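Local coordinates for 70 kDa protein (Xanthomonas sp., PDB 4B2N) that is a c-type dihaem rubber oxygenase that processively cleaves rubber with the aid of molecular oxygen, at residues Y152-P155 against G156-P159; L261-M264 against E265-T268. One frame throughout, in Å; residues are numbered along the deposited sequence.

How the contacts relate
Running from the N terminus, the chain leaves strand 151-152 and at once doubles back in contact 1, whose tight turn lies in the loop leading to strand 167-168. The first arm, 152-155, packs there on helix 114-118, and the centre of the contact is about 32 Å from the centre of the chain. Contact 2 follows later in sequence, just after helix 253-261, where 261-264 and 265-268 form a second reversal, now buried between helices 326-331 and 467-481. The two contacts come in series, neither enclosing the other, and their nearest atoms remain about 25 Å apart. Contact 1 lies away from the annotated sites; Leu267 of contact 2 has its side chain about 13 Å from a haem c.

Contact 1: residues Y152-P155 against G156-P159; sequences YPLP and GEDP
Glu157 folds back beside Leu154 at a type II beta turn that runs from Leu154 to Glu157 and reverses the chain after strand 151-152. The turn is closed by the backbone bond from Glu157 N to Leu154 O, 2.9 Å long. Gly156 holds the third position with a positive phi (95°), the place glycine commonly takes in a type II turn, and Pro155 before it fits the second position.

The side chains of Leu154 and Glu157 run alongside each other in the same direction, CB and CG of Leu154 facing the carboxylate. With CG beside its backbone N (chi1 -71°) and the chain extended beyond it, Glu157 carries its carboxylate back across the mouth of the turn. There OE1 accepts the backbone N-H of Leu154 at 2.9 Å, the donor standing well above the carboxylate plane, 53° out of it. The same residue pair is thus bonded twice, once through backbone alone and once through a side chain. OE2 is held by Ser166, which gives the carboxylate a second anchor and would limit its rotation.

Farther from the turn, the rings of Pro153 and Pro159 cross obliquely in an apolar contact that joins the two arms. The first arm rests on helix 114-118, with Pro153 touching Ala114 and Leu154 touching His118. Between the proline rings, Pro153 CB approaches Pro159 CD to 3.9 Å.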
# COMPACT_ATOMS: atom_id res chain seq x y z
N TYR A 152 -10.24 -18.85 -14.06
CA TYR A 152 -11.27 -18.07 -14.77
C TYR A 152 -11.84 -18.98 -15.86
O TYR A 152 -11.16 -19.92 -16.25
CB TYR A 152 -10.67 -16.80 -15.39
CG TYR A 152 -9.88 -16.99 -16.67
CD1 TYR A 152 -10.57 -16.90 -17.95
CD2 TYR A 152 -8.49 -17.22 -16.64
CE1 TYR A 152 -9.85 -17.03 -19.15
CE2 TYR A 152 -7.80 -17.32 -17.84
CZ TYR A 152 -8.48 -17.21 -19.06
OH TYR A 152 -7.83 -17.29 -20.24
N PRO A 153 -13.12 -18.74 -16.28
CA PRO A 153 -13.67 -19.71 -17.24
C PRO A 153 -13.29 -19.35 -18.69
O PRO A 153 -13.38 -18.18 -19.10
CB PRO A 153 -15.20 -19.52 -17.05
CG PRO A 153 -15.32 -18.05 -16.71
CD PRO A 153 -14.15 -17.80 -15.78
N LEU A 154 -12.84 -20.36 -19.42
CA LEU A 154 -12.66 -20.27 -20.88
C LEU A 154 -14.04 -20.11 -21.49
O LEU A 154 -15.04 -20.53 -20.87
CB LEU A 154 -11.98 -21.54 -21.38
CG LEU A 154 -10.64 -21.94 -20.70
CD1 LEU A 154 -9.95 -22.93 -21.63
CD2 LEU A 154 -9.69 -20.78 -20.38
N PRO A 155 -14.10 -19.56 -22.74
CA PRO A 155 -15.35 -19.40 -23.44
C PRO A 155 -16.14 -20.69 -23.40
O PRO A 155 -15.58 -21.77 -23.64
CB PRO A 155 -14.90 -19.06 -24.87
CG PRO A 155 -13.68 -18.20 -24.62
CD PRO A 155 -12.98 -18.96 -23.50
N GLY A 156 -17.42 -20.60 -23.05
CA GLY A 156 -18.26 -21.77 -23.06
C GLY A 156 -18.36 -22.45 -21.71
O GLY A 156 -19.35 -23.19 -21.45
N GLU A 157 -17.41 -22.19 -20.83
CA GLU A 157 -17.42 -22.92 -19.54
C GLU A 157 -18.30 -22.13 -18.59
O GLU A 157 -18.21 -20.90 -18.51
CB GLU A 157 -15.98 -22.91 -18.89
CG GLU A 157 -14.96 -23.79 -19.63
CD GLU A 157 -13.59 -23.87 -18.93
OE1 GLU A 157 -13.19 -22.95 -18.19
OE2 GLU A 157 -12.88 -24.88 -19.15
N ASP A 158 -19.06 -22.83 -17.78
CA ASP A 158 -19.78 -22.19 -16.72
C ASP A 158 -18.90 -22.32 -15.47
O ASP A 158 -18.65 -23.44 -14.98
CB ASP A 158 -21.12 -22.89 -16.52
CG ASP A 158 -21.88 -22.41 -15.27
OD1 ASP A 158 -21.32 -21.75 -14.38
OD2 ASP A 158 -23.05 -22.77 -15.12
N PRO A 159 -18.39 -21.20 -14.98
CA PRO A 159 -17.45 -21.33 -13.87
C PRO A 159 -18.07 -21.93 -12.61
O PRO A 159 -17.38 -22.55 -11.82
CB PRO A 159 -17.02 -19.90 -13.58
CG PRO A 159 -18.11 -19.03 -14.12
CD PRO A 159 -18.65 -19.78 -15.32

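Contact 2: residues L261-M264 against E265-T268; sequences LFDM and ETLT
Asp263 organises this reversal by gathering backbone N-H groups with its carboxylate, an Asx turn in which OD1 accepts Glu265 N at 2.8 Å. A second donor, Thr266 N, reaches the same oxygen at 2.9 Å. Glu265 N approaches almost head-on, in line with the C-O bond, and Thr266 N from above the carboxylate plane (44° out of it). With CG opposite the backbone N (chi1 180°), the carboxylate is carried over the turn that follows.

Backbone bonds complete the closure: Leu267 N donates to Asp263 O at 2.9 Å, while Asp263 N donates to Thr268 O at 2.8 Å, straight (164°) and in the carbonyl plane. The same Thr268 O also takes a CA-H...O contact from Phe262 CA at 3.2 Å. Beside the carboxylate, Thr266 OG1 donates to Thr268 OG1 at 2.6 Å, and Thr268 OG1 is bonded in turn to Asp465.

In the next shell, OD2 of Asp263 forms a salt bridge with Arg473 and a hydrogen bond with Ser470, both of helix 467-481. That helix also touches Met264 and Glu265 through Arg477, whereas helix 326-331 meets Phe262, Leu267 and Thr268, placing the turn after helix 253-261 in contact with both, while Leu261 touches helix 599-607.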
# COMPACT_ATOMS: atom_id res chain seq x y z
N LEU A 261 -18.89 10.08 -4.41
CA LEU A 261 -19.76 9.06 -4.98
C LEU A 261 -20.67 8.51 -3.90
O LEU A 261 -21.83 8.21 -4.18
CB LEU A 261 -18.92 7.91 -5.53
CG LEU A 261 -18.53 7.89 -7.03
CD1 LEU A 261 -18.29 9.27 -7.61
CD2 LEU A 261 -17.28 6.99 -7.23
N PHE A 262 -20.16 8.45 -2.65
CA PHE A 262 -20.80 7.60 -1.62
C PHE A 262 -21.19 8.43 -0.44
O PHE A 262 -20.44 9.28 -0.03
CB PHE A 262 -19.86 6.49 -1.09
CG PHE A 262 -19.42 5.54 -2.19
CD1 PHE A 262 -20.30 4.63 -2.70
CD2 PHE A 262 -18.14 5.63 -2.74
CE1 PHE A 262 -19.93 3.78 -3.73
CE2 PHE A 262 -17.74 4.82 -3.82
CZ PHE A 262 -18.64 3.86 -4.29
N ASP A 263 -22.35 8.15 0.09
CA ASP A 263 -22.79 8.76 1.32
C ASP A 263 -21.78 8.32 2.40
O ASP A 263 -21.43 7.14 2.55
CB ASP A 263 -24.21 8.22 1.60
CG ASP A 263 -24.81 8.77 2.89
OD1 ASP A 263 -24.19 8.59 3.95
OD2 ASP A 263 -25.92 9.39 2.87
N MET A 264 -21.25 9.28 3.12
CA MET A 264 -20.17 9.00 4.02
C MET A 264 -20.61 8.43 5.36
O MET A 264 -19.77 8.13 6.17
CB MET A 264 -19.45 10.32 4.27
CG MET A 264 -18.82 10.78 2.95
SD MET A 264 -17.30 9.88 2.54
CE MET A 264 -16.21 10.56 3.83
N GLU A 265 -21.94 8.29 5.56
CA GLU A 265 -22.48 7.66 6.75
C GLU A 265 -23.02 6.26 6.47
O GLU A 265 -23.01 5.41 7.36
CB GLU A 265 -23.59 8.52 7.32
CG GLU A 265 -23.12 9.86 7.90
CD GLU A 265 -24.33 10.62 8.37
OE1 GLU A 265 -24.97 11.38 7.59
OE2 GLU A 265 -24.72 10.42 9.52
N THR A 266 -23.50 6.03 5.24
CA THR A 266 -24.21 4.79 4.96
C THR A 266 -23.53 3.95 3.86
O THR A 266 -23.79 2.77 3.78
CB THR A 266 -25.65 5.05 4.50
OG1 THR A 266 -25.63 5.59 3.16
CG2 THR A 266 -26.34 6.03 5.49
N LEU A 267 -22.65 4.56 3.07
CA LEU A 267 -22.04 3.94 1.92
C LEU A 267 -23.02 3.70 0.76
O LEU A 267 -22.67 2.99 -0.18
CB LEU A 267 -21.20 2.65 2.29
CG LEU A 267 -20.19 2.81 3.45
CD1 LEU A 267 -19.42 1.45 3.62
CD2 LEU A 267 -19.29 3.99 3.19
N THR A 268 -24.20 4.33 0.79
CA THR A 268 -25.05 4.42 -0.36
C THR A 268 -24.32 5.14 -1.52
O THR A 268 -23.60 6.12 -1.33
CB THR A 268 -26.32 5.24 -0.05
OG1 THR A 268 -26.98 4.68 1.09
CG2 THR A 268 -27.25 5.24 -1.21
O HOH W 1 -25.30 10.95 5.06